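Local coordinates for cellulase IBT99 (Metagenomes, PDB 6WBT), which probably hydrolyses 6-phospho-alpha-glucosides as a family 4 glycosidase, binding NAD, a manganese ion and glucose 6-phosphate, at residues A[16-22]-A[316-322]; A[173-177]-A[263-267]; A[80-84]-A[329-333]. All coordinates share one frame; numbering follows the deposited sequence.

Contact 1: residues A[16-22]-A[316-322]; sequences YTPGIVK and FYVGVHG. With NAD (nicotinamide-adenine-dinucleotide), chain G.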
loop_
_atom_site.group_PDB
_atom_site.type_symbol
_atom_site.label_atom_id
_atom_site.label_comp_id
_atom_site.label_asym_id
_atom_site.label_seq_id
_atom_site.Cartn_x
_atom_site.Cartn_y
_atom_site.Cartn_z
ATOM N N TYR A 16 36.569 -20.580 -8.910
ATOM C CA TYR A 16 35.627 -20.750 -10.006
ATOM C C TYR A 16 36.083 -20.067 -11.288
ATOM O O TYR A 16 35.377 -20.148 -12.298
ATOM C CB TYR A 16 34.246 -20.216 -9.608
ATOM C CG TYR A 16 33.640 -20.904 -8.407
ATOM C CD1 TYR A 16 33.672 -20.308 -7.153
ATOM C CD2 TYR A 16 33.035 -22.149 -8.526
ATOM C CE1 TYR A 16 33.118 -20.931 -6.052
ATOM C CE2 TYR A 16 32.478 -22.780 -7.429
ATOM C CZ TYR A 16 32.523 -22.167 -6.195
ATOM O OH TYR A 16 31.970 -22.791 -5.100
ATOM N N THR A 17 37.236 -19.398 -11.271
ATOM C CA THR A 17 37.700 -18.692 -12.465
ATOM C C THR A 17 37.997 -19.629 -13.630
ATOM O O THR A 17 37.515 -19.358 -14.743
ATOM C CB THR A 17 38.914 -17.822 -12.114
ATOM O OG1 THR A 17 38.545 -16.859 -11.119
ATOM C CG2 THR A 17 39.427 -17.096 -13.349
ATOM N N PRO A 18 38.752 -20.725 -13.470
ATOM C CA PRO A 18 38.950 -21.632 -14.614
ATOM C C PRO A 18 37.663 -22.259 -15.116
ATOM O O PRO A 18 37.606 -22.672 -16.281
ATOM C CB PRO A 18 39.909 -22.698 -14.063
ATOM C CG PRO A 18 40.569 -22.054 -12.899
ATOM C CD PRO A 18 39.529 -21.167 -12.298
ATOM N N GLY A 19 36.629 -22.341 -14.280
ATOM C CA GLY A 19 35.379 -22.936 -14.724
ATOM C C GLY A 19 34.595 -22.020 -15.645
ATOM O O GLY A 19 34.168 -22.428 -16.729
ATOM N N ILE A 20 34.399 -20.765 -15.230
ATOM C CA ILE A 20 33.602 -19.845 -16.029
ATOM C C ILE A 20 34.351 -19.365 -17.264
ATOM O O ILE A 20 33.719 -18.940 -18.237
ATOM C CB ILE A 20 33.137 -18.639 -15.190
ATOM C CG1 ILE A 20 34.286 -17.651 -14.977
ATOM C CG2 ILE A 20 32.574 -19.105 -13.854
ATOM C CD1 ILE A 20 33.831 -16.273 -14.560
ATOM N N VAL A 21 35.686 -19.412 -17.254
ATOM C CA VAL A 21 36.445 -19.080 -18.457
ATOM C C VAL A 21 36.152 -20.090 -19.557
ATOM O O VAL A 21 35.924 -19.723 -20.716
ATOM C CB VAL A 21 37.950 -19.003 -18.142
ATOM C CG1 VAL A 21 38.765 -19.031 -19.426
ATOM C CG2 VAL A 21 38.264 -17.747 -17.352
ATOM N N LYS A 22 36.140 -21.379 -19.209
ATOM C CA LYS A 22 35.815 -22.408 -20.190
ATOM C C LYS A 22 34.353 -22.323 -20.611
ATOM O O LYS A 22 34.029 -22.515 -21.790
ATOM C CB LYS A 22 36.139 -23.789 -19.621
ATOM C CG LYS A 22 36.198 -24.905 -20.654
ATOM C CD LYS A 22 34.879 -25.650 -20.764
ATOM C CE LYS A 22 34.968 -26.775 -21.783
ATOM N NZ LYS A 22 33.678 -27.504 -21.924
ATOM N N PHE A 316 37.597 -28.488 -12.942
ATOM C CA PHE A 316 36.897 -27.236 -12.709
ATOM C C PHE A 316 35.757 -26.994 -13.691
ATOM O O PHE A 316 35.132 -25.931 -13.639
ATOM C CB PHE A 316 37.891 -26.071 -12.767
ATOM C CG PHE A 316 39.267 -26.429 -12.276
ATOM C CD1 PHE A 316 39.520 -26.571 -10.922
ATOM C CD2 PHE A 316 40.307 -26.629 -13.171
ATOM C CE1 PHE A 316 40.784 -26.903 -10.468
ATOM C CE2 PHE A 316 41.572 -26.961 -12.724
ATOM C CZ PHE A 316 41.811 -27.098 -11.372
ATOM N N TYR A 317 35.468 -27.949 -14.575
ATOM C CA TYR A 317 34.407 -27.808 -15.566
ATOM C C TYR A 317 33.089 -28.415 -15.095
ATOM O O TYR A 317 32.279 -28.853 -15.919
ATOM C CB TYR A 317 34.824 -28.440 -16.895
ATOM C CG TYR A 317 36.077 -27.866 -17.529
ATOM C CD1 TYR A 317 36.627 -26.668 -17.089
ATOM C CD2 TYR A 317 36.703 -28.525 -18.580
ATOM C CE1 TYR A 317 37.771 -26.150 -17.671
ATOM C CE2 TYR A 317 37.843 -28.014 -19.170
ATOM C CZ TYR A 317 38.372 -26.827 -18.712
ATOM O OH TYR A 317 39.508 -26.318 -19.299
ATOM N N VAL A 318 32.855 -28.453 -13.786
ATOM C CA VAL A 318 31.679 -29.106 -13.223
ATOM C C VAL A 318 30.733 -28.052 -12.664
ATOM O O VAL A 318 31.149 -26.963 -12.254
ATOM C CB VAL A 318 32.068 -30.132 -12.138
ATOM C CG1 VAL A 318 32.898 -31.253 -12.746
ATOM C CG2 VAL A 318 32.833 -29.453 -11.010
ATOM N N GLY A 319 29.447 -28.383 -12.661
ATOM C CA GLY A 319 28.421 -27.518 -12.121
ATOM C C GLY A 319 27.748 -26.674 -13.193
ATOM O O GLY A 319 28.253 -26.497 -14.304
ATOM N N VAL A 320 26.578 -26.143 -12.841
ATOM C CA VAL A 320 25.824 -25.266 -13.729
ATOM C C VAL A 320 26.210 -23.830 -13.405
ATOM O O VAL A 320 25.537 -22.877 -13.815
ATOM C CB VAL A 320 24.308 -25.486 -13.585
ATOM C CG1 VAL A 320 23.584 -25.087 -14.864
ATOM C CG2 VAL A 320 24.018 -26.935 -13.231
ATOM N N HIS A 321 27.305 -23.676 -12.662
ATOM C CA HIS A 321 27.751 -22.352 -12.247
ATOM C C HIS A 321 28.124 -21.496 -13.452
ATOM O O HIS A 321 27.581 -20.404 -13.648
ATOM C CB HIS A 321 28.932 -22.487 -11.287
ATOM C CG HIS A 321 29.311 -21.206 -10.617
ATOM N ND1 HIS A 321 30.485 -20.539 -10.897
ATOM C CD2 HIS A 321 28.669 -20.465 -9.683
ATOM C CE1 HIS A 321 30.551 -19.446 -10.158
ATOM N NE2 HIS A 321 29.460 -19.374 -9.419
ATOM N N GLY A 322 29.049 -21.985 -14.279
ATOM C CA GLY A 322 29.473 -21.215 -15.434
ATOM C C GLY A 322 28.431 -21.140 -16.531
ATOM O O GLY A 322 28.352 -20.137 -17.246
HETATM P PA NAD G . 38.258 -17.493 -3.391
HETATM O O1A NAD G . 38.540 -17.012 -2.007
HETATM O O2A NAD G . 38.871 -18.784 -3.823
HETATM O O5B NAD G . 38.654 -16.337 -4.432
HETATM C C5B NAD G . 38.072 -15.012 -4.284
HETATM C C4B NAD G . 38.944 -14.003 -4.992
HETATM O O4B NAD G . 38.405 -12.668 -4.799
HETATM C C3B NAD G . 40.407 -13.928 -4.524
HETATM O O3B NAD G . 41.271 -13.959 -5.653
HETATM C C2B NAD G . 40.479 -12.561 -3.835
HETATM O O2B NAD G . 41.774 -12.004 -3.790
HETATM C C1B NAD G . 39.492 -11.781 -4.691
HETATM N N9A NAD G . 39.039 -10.530 -4.094
HETATM C C8A NAD G . 38.798 -10.294 -2.764
HETATM N N7A NAD G . 38.407 -9.069 -2.513
HETATM C C5A NAD G . 38.398 -8.451 -3.755
HETATM C C6A NAD G . 38.076 -7.140 -4.155
HETATM N N6A NAD G . 37.690 -6.184 -3.314
HETATM N N1A NAD G . 38.175 -6.847 -5.473
HETATM C C2A NAD G . 38.567 -7.813 -6.314
HETATM N N3A NAD G . 38.893 -9.076 -6.052
HETATM C C4A NAD G . 38.788 -9.340 -4.739
HETATM O O3 NAD G . 36.671 -17.590 -3.594
HETATM P PN NAD G . 35.733 -18.699 -4.275
HETATM O O1N NAD G . 36.239 -18.984 -5.650
HETATM O O2N NAD G . 35.564 -19.840 -3.327
HETATM O O5D NAD G . 34.357 -17.885 -4.375
HETATM C C5D NAD G . 34.380 -16.600 -5.044
HETATM C C4D NAD G . 33.072 -15.889 -4.800
HETATM O O4D NAD G . 32.025 -16.560 -5.537
HETATM C C3D NAD G . 32.585 -15.869 -3.343
HETATM O O3D NAD G . 32.121 -14.568 -3.012
HETATM C C2D NAD G . 31.430 -16.874 -3.402
HETATM O O2D NAD G . 30.501 -16.773 -2.335
HETATM C C1D NAD G . 30.838 -16.528 -4.762
HETATM N N1N NAD G . 29.907 -17.579 -5.263
HETATM C C2N NAD G . 28.558 -17.347 -5.263
HETATM C C3N NAD G . 27.673 -18.321 -5.700
HETATM C C7N NAD G . 26.205 -17.981 -5.728
HETATM O O7N NAD G . 25.379 -18.852 -5.470
HETATM N N7N NAD G . 25.866 -16.746 -6.072
HETATM C C4N NAD G . 28.174 -19.554 -6.108
HETATM C C5N NAD G . 29.536 -19.761 -6.136
HETATM C C6N NAD G . 30.385 -18.762 -5.713
HETATM O O HOH W 1 33.007 -22.228 -11.882
#
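Lys22 swings CG away from its own amide N (chi1 -164°) and then bends at chi2, which lays its aliphatic chain across the Tyr317 ring roughly at a right angle. CG sits over one face, offset toward the rim, as a CH-pi contact 3.7 Å from the Tyr317 centroid, while Lys22 NZ carries on to a salt bridge with Asp26. The carbonyl O of Pro18 meets the edge of the same ring, 3.7 Å from Tyr317 CE1. Nearby, Pro18 CB packs on Phe316 CD2 at 4.1 Å. At the far end of 316-322, His321 and Tyr16 pair obliquely, planes 40° apart, and one water links Tyr16 O with His321 ND1. Both rings belong to the dinucleotide pocket: Tyr16 puts one face against the nicotinamide, and His321 NE2 comes within 3.3 Å of NAD C5N. Ile20 CG2 packs obliquely against the same imidazole, 3.9 Å from His321 ND1. The contact thus joins the nucleotide-binding part of the chain to the C-terminal part right at the cofactor. Helix 17-25 enters it just past Tyr16 and helix 321-334 starts from it; helix 296-306 covers Pro18 and Phe316, helix 43-60 flanks Lys22 and Tyr317, and helix 173-184 meets Val320.

Contact 2: residues A[173-177]-A[263-267]; sequences MPVEI and PNTYW. With G6P (6-O-phosphono-alpha-D-glucopyranose), chain F.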
loop_
_atom_site.group_PDB
_atom_site.type_symbol
_atom_site.label_atom_id
_atom_site.label_comp_id
_atom_site.label_asym_id
_atom_site.label_seq_id
_atom_site.Cartn_x
_atom_site.Cartn_y
_atom_site.Cartn_z
HETATM N N MSE A 173 22.208 -21.309 -6.789
HETATM C CA MSE A 173 21.597 -22.286 -5.888
HETATM C C MSE A 173 20.228 -22.774 -6.387
HETATM O O MSE A 173 19.962 -23.975 -6.343
HETATM C CB MSE A 173 21.474 -21.713 -4.471
HETATM C CG MSE A 173 21.017 -22.721 -3.425
HETATM SE SE MSE A 173 22.343 -24.112 -3.078
HETATM C CE MSE A 173 21.444 -25.614 -3.931
ATOM N N PRO A 174 19.353 -21.869 -6.855
ATOM C CA PRO A 174 18.117 -22.357 -7.491
ATOM C C PRO A 174 18.383 -23.166 -8.749
ATOM O O PRO A 174 17.678 -24.147 -9.010
ATOM C CB PRO A 174 17.343 -21.065 -7.790
ATOM C CG PRO A 174 17.880 -20.073 -6.826
ATOM C CD PRO A 174 19.332 -20.400 -6.719
ATOM N N VAL A 175 19.394 -22.783 -9.532
ATOM C CA VAL A 175 19.714 -23.527 -10.747
ATOM C C VAL A 175 20.271 -24.903 -10.401
ATOM O O VAL A 175 20.016 -25.886 -11.107
ATOM C CB VAL A 175 20.692 -22.722 -11.623
ATOM C CG1 VAL A 175 20.840 -23.373 -12.992
ATOM C CG2 VAL A 175 20.223 -21.281 -11.757
ATOM N N GLU A 176 21.038 -24.997 -9.312
ATOM C CA GLU A 176 21.544 -26.295 -8.875
ATOM C C GLU A 176 20.415 -27.186 -8.375
ATOM O O GLU A 176 20.447 -28.407 -8.570
ATOM C CB GLU A 176 22.605 -26.108 -7.792
ATOM C CG GLU A 176 23.959 -25.669 -8.324
ATOM C CD GLU A 176 24.769 -26.825 -8.877
ATOM O OE1 GLU A 176 25.721 -27.261 -8.197
ATOM O OE2 GLU A 176 24.452 -27.303 -9.986
ATOM N N ILE A 177 19.412 -26.596 -7.720
ATOM C CA ILE A 177 18.235 -27.365 -7.330
ATOM C C ILE A 177 17.472 -27.825 -8.564
ATOM O O ILE A 177 16.957 -28.950 -8.612
ATOM C CB ILE A 177 17.344 -26.538 -6.384
ATOM C CG1 ILE A 177 18.072 -26.255 -5.069
ATOM C CG2 ILE A 177 16.034 -27.259 -6.108
ATOM C CD1 ILE A 177 17.276 -25.403 -4.104
ATOM N N PRO A 263 10.927 -26.274 -1.071
ATOM C CA PRO A 263 11.735 -25.242 -0.421
ATOM C C PRO A 263 13.098 -25.061 -1.066
ATOM O O PRO A 263 13.651 -25.968 -1.691
ATOM C CB PRO A 263 11.882 -25.771 1.010
ATOM C CG PRO A 263 11.847 -27.252 0.845
ATOM C CD PRO A 263 10.886 -27.521 -0.289
ATOM N N ASN A 264 13.636 -23.856 -0.900
ATOM C CA ASN A 264 15.032 -23.619 -1.225
ATOM C C ASN A 264 15.917 -24.402 -0.263
ATOM O O ASN A 264 15.552 -24.654 0.889
ATOM C CB ASN A 264 15.356 -22.125 -1.158
ATOM C CG ASN A 264 16.730 -21.793 -1.720
ATOM O OD1 ASN A 264 17.739 -22.373 -1.317
ATOM N ND2 ASN A 264 16.771 -20.855 -2.658
ATOM N N THR A 265 17.093 -24.795 -0.754
ATOM C CA THR A 265 17.981 -25.644 0.031
ATOM C C THR A 265 18.419 -24.958 1.323
ATOM O O THR A 265 18.520 -25.603 2.373
ATOM C CB THR A 265 19.191 -26.041 -0.821
ATOM O OG1 THR A 265 18.827 -27.120 -1.692
ATOM C CG2 THR A 265 20.356 -26.467 0.045
ATOM N N TYR A 266 18.646 -23.645 1.275
ATOM C CA TYR A 266 19.210 -22.929 2.415
ATOM C C TYR A 266 18.232 -22.740 3.569
ATOM O O TYR A 266 18.629 -22.167 4.590
ATOM C CB TYR A 266 19.746 -21.572 1.964
ATOM C CG TYR A 266 21.156 -21.634 1.424
ATOM C CD1 TYR A 266 22.249 -21.511 2.270
ATOM C CD2 TYR A 266 21.396 -21.824 0.070
ATOM C CE1 TYR A 266 23.540 -21.569 1.785
ATOM C CE2 TYR A 266 22.685 -21.883 -0.424
ATOM C CZ TYR A 266 23.753 -21.756 0.437
ATOM O OH TYR A 266 25.038 -21.815 -0.050
ATOM N N TRP A 267 16.982 -23.198 3.456
ATOM C CA TRP A 267 16.106 -23.223 4.621
ATOM C C TRP A 267 16.577 -24.217 5.674
ATOM O O TRP A 267 16.025 -24.236 6.780
ATOM C CB TRP A 267 14.672 -23.554 4.204
ATOM C CG TRP A 267 13.971 -22.415 3.542
ATOM C CD1 TRP A 267 13.730 -22.261 2.208
ATOM C CD2 TRP A 267 13.425 -21.256 4.184
ATOM N NE1 TRP A 267 13.063 -21.082 1.980
ATOM C CE2 TRP A 267 12.865 -20.446 3.177
ATOM C CE3 TRP A 267 13.354 -20.827 5.513
ATOM C CZ2 TRP A 267 12.243 -19.233 3.457
ATOM C CZ3 TRP A 267 12.736 -19.622 5.788
ATOM C CH2 TRP A 267 12.186 -18.841 4.765
HETATM C C1 G6P F . 25.905 -22.765 -4.170
HETATM C C2 G6P F . 25.479 -21.539 -3.366
HETATM C C3 G6P F . 26.688 -20.714 -2.942
HETATM C C4 G6P F . 27.728 -21.601 -2.269
HETATM C C5 G6P F . 28.064 -22.769 -3.189
HETATM C C6 G6P F . 29.138 -23.683 -2.608
HETATM O O1 G6P F . 26.474 -22.345 -5.414
HETATM O O2 G6P F . 24.604 -20.729 -4.157
HETATM O O3 G6P F . 26.273 -19.684 -2.039
HETATM O O4 G6P F . 28.911 -20.842 -1.996
HETATM O O5 G6P F . 26.874 -23.518 -3.438
HETATM O O6 G6P F . 29.669 -23.146 -1.399
HETATM P P G6P F . 31.030 -23.749 -0.788
HETATM O O1P G6P F . 30.784 -23.783 0.701
HETATM O O2P G6P F . 32.101 -22.783 -1.236
HETATM O O3P G6P F . 31.132 -25.113 -1.428
#
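The backbones of Pro174 and Asn264 stay 7.1 Å apart, CA to CA, where the first turn of helix 173-184 faces an irregular loop, so side chains do the bridging. Met173, a selenomethionine, bends at chi2 and chi3 and passes Tyr266 at a slant: its CG lies in the ring plane at the edge, and SE comes 3.5 Å from Tyr266 CE2 in an oblique Met-aromatic contact. Its CE reaches Thr265, 3.8 Å from OG1. Ile177 and Thr265 lie side by side, pointing opposite ways, with Ile177 CD1 against Thr265 OG1 and backbone N. The loop holds a type I beta turn from Asn264 to Trp267 leading into helix 267-270, and the Asn264 side chain makes a capping bond: OD1 accepts from Tyr266 N at 3.0 Å, nearly straight at 170°, the donor tilted 20° from the carbonyl plane. Asn264 ND2 is taken up by Tyr196 OH, which with the cap fixes the amide's rotation. This turn delivers Tyr266 to the sugar site. G6P O3 donates to Tyr266 OH at 3.2 Å, and Met173 CB lies 3.3 Å from G6P O2. His201, a manganese ligand, stacks on the Tyr266 ring, and Phe248 and Trp244 of helix 242-249 pack against Met173.

Contact 3: residues A[80-84]-A[329-333]; sequences DYIMA and VESLI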
loop_
_atom_site.group_PDB
_atom_site.type_symbol
_atom_site.label_atom_id
_atom_site.label_comp_id
_atom_site.label_asym_id
_atom_site.label_seq_id
_atom_site.Cartn_x
_atom_site.Cartn_y
_atom_site.Cartn_z
ATOM N N ASP A 80 33.326 -3.867 -21.119
ATOM C CA ASP A 80 31.987 -4.135 -21.627
ATOM C C ASP A 80 31.161 -5.016 -20.700
ATOM O O ASP A 80 29.960 -4.777 -20.541
ATOM C CB ASP A 80 32.066 -4.792 -23.010
ATOM C CG ASP A 80 32.501 -3.821 -24.088
ATOM O OD1 ASP A 80 31.894 -2.735 -24.185
ATOM O OD2 ASP A 80 33.447 -4.144 -24.833
ATOM N N TYR A 81 31.765 -6.033 -20.090
ATOM C CA TYR A 81 31.048 -6.914 -19.176
ATOM C C TYR A 81 31.978 -7.324 -18.047
ATOM O O TYR A 81 33.065 -7.855 -18.296
ATOM C CB TYR A 81 30.501 -8.145 -19.905
ATOM C CG TYR A 81 29.333 -7.820 -20.808
ATOM C CD1 TYR A 81 29.522 -7.581 -22.164
ATOM C CD2 TYR A 81 28.043 -7.735 -20.302
ATOM C CE1 TYR A 81 28.459 -7.274 -22.989
ATOM C CE2 TYR A 81 26.973 -7.430 -21.121
ATOM C CZ TYR A 81 27.186 -7.200 -22.462
ATOM O OH TYR A 81 26.121 -6.896 -23.277
ATOM N N ILE A 82 31.547 -7.083 -16.813
ATOM C CA ILE A 82 32.335 -7.373 -15.621
ATOM C C ILE A 82 31.634 -8.484 -14.854
ATOM O O ILE A 82 30.504 -8.308 -14.381
ATOM C CB ILE A 82 32.518 -6.129 -14.737
ATOM C CG1 ILE A 82 33.252 -5.019 -15.500
ATOM C CG2 ILE A 82 33.271 -6.488 -13.465
ATOM C CD1 ILE A 82 32.339 -4.067 -16.253
HETATM N N MSE A 83 32.301 -9.626 -14.730
HETATM C CA MSE A 83 31.761 -10.740 -13.962
HETATM C C MSE A 83 32.437 -10.814 -12.597
HETATM O O MSE A 83 33.579 -11.254 -12.478
HETATM C CB MSE A 83 31.932 -12.056 -14.725
HETATM C CG MSE A 83 31.129 -12.120 -16.017
HETATM SE SE MSE A 83 31.259 -13.840 -16.928
HETATM C CE MSE A 83 33.160 -13.819 -17.355
ATOM N N ALA A 84 31.717 -10.370 -11.568
ATOM C CA ALA A 84 32.265 -10.259 -10.224
ATOM C C ALA A 84 32.136 -11.582 -9.483
ATOM O O ALA A 84 31.055 -12.177 -9.438
ATOM C CB ALA A 84 31.555 -9.149 -9.447
ATOM N N VAL A 329 24.924 -13.007 -19.419
ATOM C CA VAL A 329 25.675 -12.059 -20.240
ATOM C C VAL A 329 25.280 -12.192 -21.702
ATOM O O VAL A 329 25.083 -11.193 -22.404
ATOM C CB VAL A 329 27.190 -12.267 -20.062
ATOM C CG1 VAL A 329 27.961 -11.255 -20.899
ATOM C CG2 VAL A 329 27.585 -12.199 -18.600
ATOM N N GLU A 330 25.172 -13.430 -22.187
ATOM C CA GLU A 330 24.785 -13.659 -23.573
ATOM C C GLU A 330 23.408 -13.075 -23.862
ATOM O O GLU A 330 23.178 -12.504 -24.935
ATOM C CB GLU A 330 24.817 -15.155 -23.876
ATOM C CG GLU A 330 24.420 -15.520 -25.289
ATOM C CD GLU A 330 24.379 -17.019 -25.506
ATOM O OE1 GLU A 330 25.107 -17.746 -24.797
ATOM O OE2 GLU A 330 23.614 -17.472 -26.382
ATOM N N SER A 331 22.481 -13.197 -22.909
ATOM C CA SER A 331 21.160 -12.609 -23.087
ATOM C C SER A 331 21.194 -11.090 -22.998
ATOM O O SER A 331 20.307 -10.430 -23.549
ATOM C CB SER A 331 20.186 -13.177 -22.054
ATOM O OG SER A 331 18.865 -12.725 -22.302
ATOM N N LEU A 332 22.193 -10.523 -22.318
ATOM C CA LEU A 332 22.372 -9.076 -22.299
ATOM C C LEU A 332 22.941 -8.555 -23.612
ATOM O O LEU A 332 22.668 -7.410 -23.992
ATOM C CB LEU A 332 23.291 -8.673 -21.142
ATOM C CG LEU A 332 22.770 -8.837 -19.714
ATOM C CD1 LEU A 332 23.918 -8.794 -18.718
ATOM C CD2 LEU A 332 21.756 -7.755 -19.396
ATOM N N ILE A 333 23.724 -9.373 -24.314
ATOM C CA ILE A 333 24.354 -8.931 -25.554
ATOM C C ILE A 333 23.357 -8.955 -26.705
ATOM O O ILE A 333 23.213 -7.973 -27.443
ATOM C CB ILE A 333 25.587 -9.800 -25.863
ATOM C CG1 ILE A 333 26.586 -9.742 -24.709
ATOM C CG2 ILE A 333 26.249 -9.349 -27.156
ATOM C CD1 ILE A 333 27.566 -10.890 -24.695
#
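Tyr81 carries this contact, reaching from strand 81-84 to the helix at 329-333, and its clearest interaction is CH-pi. Val329 CG1 lies over one face of the ring, 3.8 Å from the Tyr81 centroid and 22° off the normal, offset toward the rim above CD2 and CG. The two side chains overlap head to tail. With chi1 at -179°, Val329 points CG1 to the far side of CB from its amide, the setting that turns this methyl onto the ring.

Plain apolar packing makes up the rest. Leu332 CB approaches Tyr81 CE2 at 3.9 Å, and Ile333 CG1 meets the phenol end obliquely, 3.4 Å from Tyr81 CZ. Farther along the strand the selenium of Met83, a selenomethionine, makes a looser contact with Val329 CG2 at 4.4 Å. A leucine in place of Tyr81 would probably leave Val329 CG1 without a ring face to lie on and open a gap beside Ile333 where the phenol end had been.

The strand and helix axes approach to 10.9 Å and run nearly antiparallel, at 161°. Helix 321-334 here rests on the parallel part of the Rossmann-type sheet: Val329 and Leu332 also touch strand 143-146, and Ile333 touches Leu5 of strand 5-10. Ile82 points away from the helix and packs on helix 114-136.

No hydrogen bond or salt bridge crosses between the segments, so the helix is held on the sheet here by shape and apolar burial, with the Tyr81 ring meeting Val329 over a face and Leu332 and Ile333 toward its hydroxyl end.

How the contacts relate
Contacts 1 and 3 both use helix 321-334, the first at its N-terminal start beside the cofactor, the third near its other end on the sheet; they meet where Ile20 CD1 packs on Met83 CE. Contact 2 is tied to contact 1 through Val320, which packs on Val175 and Glu176, but stays about 12 Å from contact 3 at the nearest atoms. Contacts 2 and 3 are buried, whereas contact 1 is only partly so. Chemistry follows place: contact 1 mixes rings, a lysine chain and a bridging water around NAD, contact 2 combines selenium, a capped turn and the sugar, and contact 3, touching no ligand, is almost wholly apolar.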